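Local coordinates for protein indole-3-pyruvate decarboxylase (Azospirillum brasilense, PDB 2NXW) that decarboxylates indole-3-pyruvate to indole-3-acetaldehyde with thiamine diphosphate and a metal ion as cofactors, a step in auxin biosynthesis, at residues S66-V71 with A88-G93. Sequence-based numbering, arbitrary orientation.
With TPP (thiamine diphosphate), chain I.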
ATOM      1  N   SER A  66       6.957 -31.026 -17.388  1.00 12.97           N
ATOM      2  CA  SER A  66       6.088 -30.491 -18.417  1.00 12.07           C
ATOM      3  C   SER A  66       5.655 -29.042 -18.267  1.00 11.81           C
ATOM      4  O   SER A  66       5.638 -28.290 -19.245  1.00 12.25           O
ATOM      5  CB  SER A  66       4.813 -31.334 -18.499  1.00 13.13           C
ATOM      6  OG  SER A  66       5.106 -32.687 -18.822  1.00 13.37           O
ATOM      7  N   HIS A  67       5.305 -28.668 -17.043  1.00 11.97           N
ATOM      8  CA  HIS A  67       4.748 -27.338 -16.757  1.00 11.52           C
ATOM      9  C   HIS A  67       5.464 -26.742 -15.542  1.00 11.92           C
ATOM     10  O   HIS A  67       5.801 -27.472 -14.610  1.00 10.97           O
ATOM     11  CB  HIS A  67       3.246 -27.542 -16.486  1.00 11.99           C
ATOM     12  CG  HIS A  67       2.383 -26.350 -16.761  1.00 11.10           C
ATOM     13  ND1 HIS A  67       1.064 -26.296 -16.357  1.00 12.64           N
ATOM     14  CD2 HIS A  67       2.621 -25.196 -17.431  1.00 12.41           C
ATOM     15  CE1 HIS A  67       0.529 -25.158 -16.766  1.00 11.68           C
ATOM     16  NE2 HIS A  67       1.449 -24.475 -17.422  1.00 11.61           N
ATOM     17  N   GLU A  68       5.683 -25.421 -15.543  1.00 11.01           N
ATOM     18  CA  GLU A  68       6.427 -24.799 -14.442  1.00 12.24           C
ATOM     19  C   GLU A  68       5.899 -25.028 -13.024  1.00 10.93           C
ATOM     20  O   GLU A  68       6.696 -25.090 -12.084  1.00 10.57           O
ATOM     21  CB  GLU A  68       6.637 -23.297 -14.689  1.00 12.04           C
ATOM     22  CG  GLU A  68       7.666 -22.986 -15.785  1.00 13.51           C
ATOM     23  CD  GLU A  68       7.128 -23.065 -17.204  1.00 12.81           C
ATOM     24  OE1 GLU A  68       5.911 -23.290 -17.402  1.00 11.66           O
ATOM     25  OE2 GLU A  68       7.935 -22.893 -18.147  1.00 13.59           O
ATOM     26  N   PRO A  69       4.567 -25.137 -12.832  1.00  9.54           N
ATOM     27  CA  PRO A  69       4.127 -25.376 -11.452  1.00  9.53           C
ATOM     28  C   PRO A  69       4.833 -26.613 -10.895  1.00 10.24           C
ATOM     29  O   PRO A  69       5.311 -26.604  -9.755  1.00 11.74           O
ATOM     30  CB  PRO A  69       2.617 -25.589 -11.602  1.00 11.11           C
ATOM     31  CG  PRO A  69       2.271 -24.629 -12.698  1.00 11.01           C
ATOM     32  CD  PRO A  69       3.407 -24.880 -13.711  1.00 10.99           C
ATOM     33  N   ALA A  70       4.927 -27.660 -11.721  1.00 10.24           N
ATOM     34  CA  ALA A  70       5.582 -28.900 -11.310  1.00 10.83           C
ATOM     35  C   ALA A  70       7.082 -28.713 -11.045  1.00 10.64           C
ATOM     36  O   ALA A  70       7.648 -29.387 -10.195  1.00 11.65           O
ATOM     37  CB  ALA A  70       5.359 -29.973 -12.367  1.00 11.69           C
ATOM     38  N   VAL A  71       7.726 -27.813 -11.784  1.00 11.13           N
ATOM     39  CA  VAL A  71       9.152 -27.560 -11.547  1.00 10.37           C
ATOM     40  C   VAL A  71       9.317 -27.033 -10.121  1.00 11.43           C
ATOM     41  O   VAL A  71      10.172 -27.495  -9.355  1.00 12.53           O
ATOM     42  CB  VAL A  71       9.694 -26.519 -12.543  1.00 10.25           C
ATOM     43  CG1 VAL A  71      11.111 -26.075 -12.150  1.00  9.89           C
ATOM     44  CG2 VAL A  71       9.703 -27.122 -13.954  1.00 12.69           C
ATOM     45  N   ALA A  88      15.125 -24.836  -8.804  1.00 11.47           N
ATOM     46  CA  ALA A  88      14.124 -24.720  -9.854  1.00 11.99           C
ATOM     47  C   ALA A  88      14.580 -23.697 -10.875  1.00 12.24           C
ATOM     48  O   ALA A  88      14.715 -22.510 -10.549  1.00 14.48           O
ATOM     49  CB  ALA A  88      12.796 -24.287  -9.242  1.00 13.46           C
ATOM     50  N   ALA A  89      14.801 -24.157 -12.102  1.00 12.02           N
ATOM     51  CA  ALA A  89      15.279 -23.302 -13.190  1.00 12.24           C
ATOM     52  C   ALA A  89      14.210 -23.031 -14.235  1.00 12.52           C
ATOM     53  O   ALA A  89      13.596 -23.956 -14.770  1.00 13.66           O
ATOM     54  CB  ALA A  89      16.513 -23.945 -13.853  1.00 13.59           C
ATOM     55  N   VAL A  90      14.022 -21.748 -14.533  1.00 13.07           N
ATOM     56  CA  VAL A  90      13.022 -21.302 -15.487  1.00 13.45           C
ATOM     57  C   VAL A  90      13.552 -20.253 -16.455  1.00 13.33           C
ATOM     58  O   VAL A  90      14.684 -19.765 -16.323  1.00 13.88           O
ATOM     59  CB  VAL A  90      11.800 -20.700 -14.753  1.00 12.57           C
ATOM     60  CG1 VAL A  90      11.109 -21.789 -13.915  1.00 16.55           C
ATOM     61  CG2 VAL A  90      12.238 -19.537 -13.875  1.00 14.69           C
ATOM     62  N   THR A  91      12.736 -19.905 -17.436  1.00 14.41           N
ATOM     63  CA  THR A  91      13.130 -18.894 -18.396  1.00 13.63           C
ATOM     64  C   THR A  91      12.384 -17.605 -18.066  1.00 14.83           C
ATOM     65  O   THR A  91      11.372 -17.613 -17.362  1.00 16.54           O
ATOM     66  CB  THR A  91      12.850 -19.352 -19.838  1.00 16.14           C
ATOM     67  OG1 THR A  91      13.500 -18.455 -20.752  1.00 18.83           O
ATOM     68  CG2 THR A  91      11.344 -19.389 -20.118  1.00 17.37           C
ATOM     69  N   TYR A  92      12.903 -16.500 -18.581  1.00 14.28           N
ATOM     70  CA  TYR A  92      12.346 -15.177 -18.330  1.00 13.62           C
ATOM     71  C   TYR A  92      10.932 -15.021 -18.850  1.00 13.19           C
ATOM     72  O   TYR A  92      10.579 -15.548 -19.908  1.00 15.07           O
ATOM     73  CB  TYR A  92      13.236 -14.117 -18.989  1.00 15.25           C
ATOM     74  CG  TYR A  92      13.083 -12.735 -18.397  1.00 17.29           C
ATOM     75  CD1 TYR A  92      13.541 -12.473 -17.112  1.00 20.29           C
ATOM     76  CD2 TYR A  92      12.483 -11.698 -19.115  1.00 22.56           C
ATOM     77  CE1 TYR A  92      13.419 -11.215 -16.539  1.00 23.99           C
ATOM     78  CE2 TYR A  92      12.350 -10.415 -18.544  1.00 23.30           C
ATOM     79  CZ  TYR A  92      12.826 -10.194 -17.251  1.00 24.53           C
ATOM     80  OH  TYR A  92      12.732  -8.954 -16.655  1.00 29.53           O
ATOM     81  N   GLY A  93      10.129 -14.278 -18.097  1.00 12.34           N
ATOM     82  CA  GLY A  93       8.771 -14.028 -18.525  1.00 13.61           C
ATOM     83  C   GLY A  93       7.774 -15.081 -18.090  1.00 11.86           C
ATOM     84  O   GLY A  93       7.716 -15.462 -16.919  1.00 13.69           O
TER
HETATM   85  N1' TPP I2001       7.448 -21.911 -20.488  1.00 12.41           N
HETATM   86  C2' TPP I2001       6.414 -21.130 -20.833  1.00 13.24           C
HETATM   87  CM2 TPP I2001       5.217 -21.024 -19.896  1.00 11.74           C
HETATM   88  N3' TPP I2001       6.420 -20.452 -21.983  1.00 11.51           N
HETATM   89  C4' TPP I2001       7.473 -20.525 -22.858  1.00 12.95           C
HETATM   90  N4' TPP I2001       7.460 -19.776 -24.000  1.00 15.51           N
HETATM   91  C5' TPP I2001       8.580 -21.378 -22.545  1.00 13.52           C
HETATM   92  C6' TPP I2001       8.526 -22.062 -21.313  1.00 13.57           C
HETATM   93  C7' TPP I2001       9.823 -21.548 -23.485  1.00 15.19           C
HETATM   94  N3  TPP I2001       9.499 -22.160 -24.851  1.00 15.87           N
HETATM   95  C2  TPP I2001       9.354 -21.347 -25.899  1.00 16.91           C
HETATM   96  S1  TPP I2001       9.063 -22.431 -27.230  1.00 18.86           S
HETATM   97  C5  TPP I2001       9.134 -23.937 -26.330  1.00 15.33           C
HETATM   98  C4  TPP I2001       9.414 -23.503 -25.041  1.00 14.40           C
HETATM   99  CM4 TPP I2001       9.617 -24.514 -23.900  1.00 14.92           C
HETATM  100  C6  TPP I2001       8.959 -25.289 -26.875  1.00 15.18           C
HETATM  101  C7  TPP I2001       7.498 -25.514 -27.271  1.00 14.69           C
HETATM  102  O7  TPP I2001       7.404 -26.884 -27.586  1.00 12.25           O
HETATM  103  PA  TPP I2001       6.057 -27.234 -28.339  1.00 14.04           P
HETATM  104  O1A TPP I2001       4.831 -26.800 -27.586  1.00 14.51           O
HETATM  105  O2A TPP I2001       6.068 -28.797 -28.495  1.00 13.75           O
HETATM  106  O3A TPP I2001       5.984 -26.574 -29.834  1.00 13.46           O
HETATM  107  PB  TPP I2001       7.294 -26.721 -30.842  1.00 14.92           P
HETATM  108  O1B TPP I2001       7.738 -28.192 -30.870  1.00 15.40           O
HETATM  109  O2B TPP I2001       6.771 -26.281 -32.231  1.00 18.03           O
HETATM  110  O3B TPP I2001       8.419 -25.828 -30.410  1.00 15.57           O
HETATM  111  O   HOH W   1      10.578 -21.924 -17.827  1.00 16.32           O
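Val71 and Ala88 make the main apolar contact between the start of helix 68-82 and strand 86-90, with Val71 CG1 3.8 Å from Ala88 CB. CG1 lies anti to the backbone N (chi1 170°), which turns this methyl onto the strand, and the small alanine lets the helix come close. One turn earlier, the aliphatic part of Glu68 crosses the side chain of Val90, CG meeting CG1 at 4.1 Å. A branched valine suits this place, giving the methylenes an apolar surface while the carboxylate reaches past the strand end.

Strand 86-90 lies inside the parallel six-stranded sheet, and helix 68-82 packs against it, in the alpha/beta fold of the N-terminal, pyrimidine-binding domain of thiamine diphosphate enzymes, where the cofactor lies between two subunits. The second subunit supplies several hydrogen bonds to it, from Gly450 N among others.

The polar contacts gather at the carboxylate. Bent at chi2 (82°), the Glu68 chain brings OE2 2.6 Å from N1' of the aminopyrimidine, the pairing by which this family's glutamate promotes the imino tautomer. A water donates to Glu68 OE2 at 2.8 Å and accepts from Thr91 N at 3.0 Å, linking the helix start to the loop after the strand, while Asn98 ND2 binds OE1. A glutamine here replaces the carboxylate by an amide, and N1' would probably be left without its acidic mate. Thr91 CG2 approaches the pyrimidine at C6', 4.1 Å away.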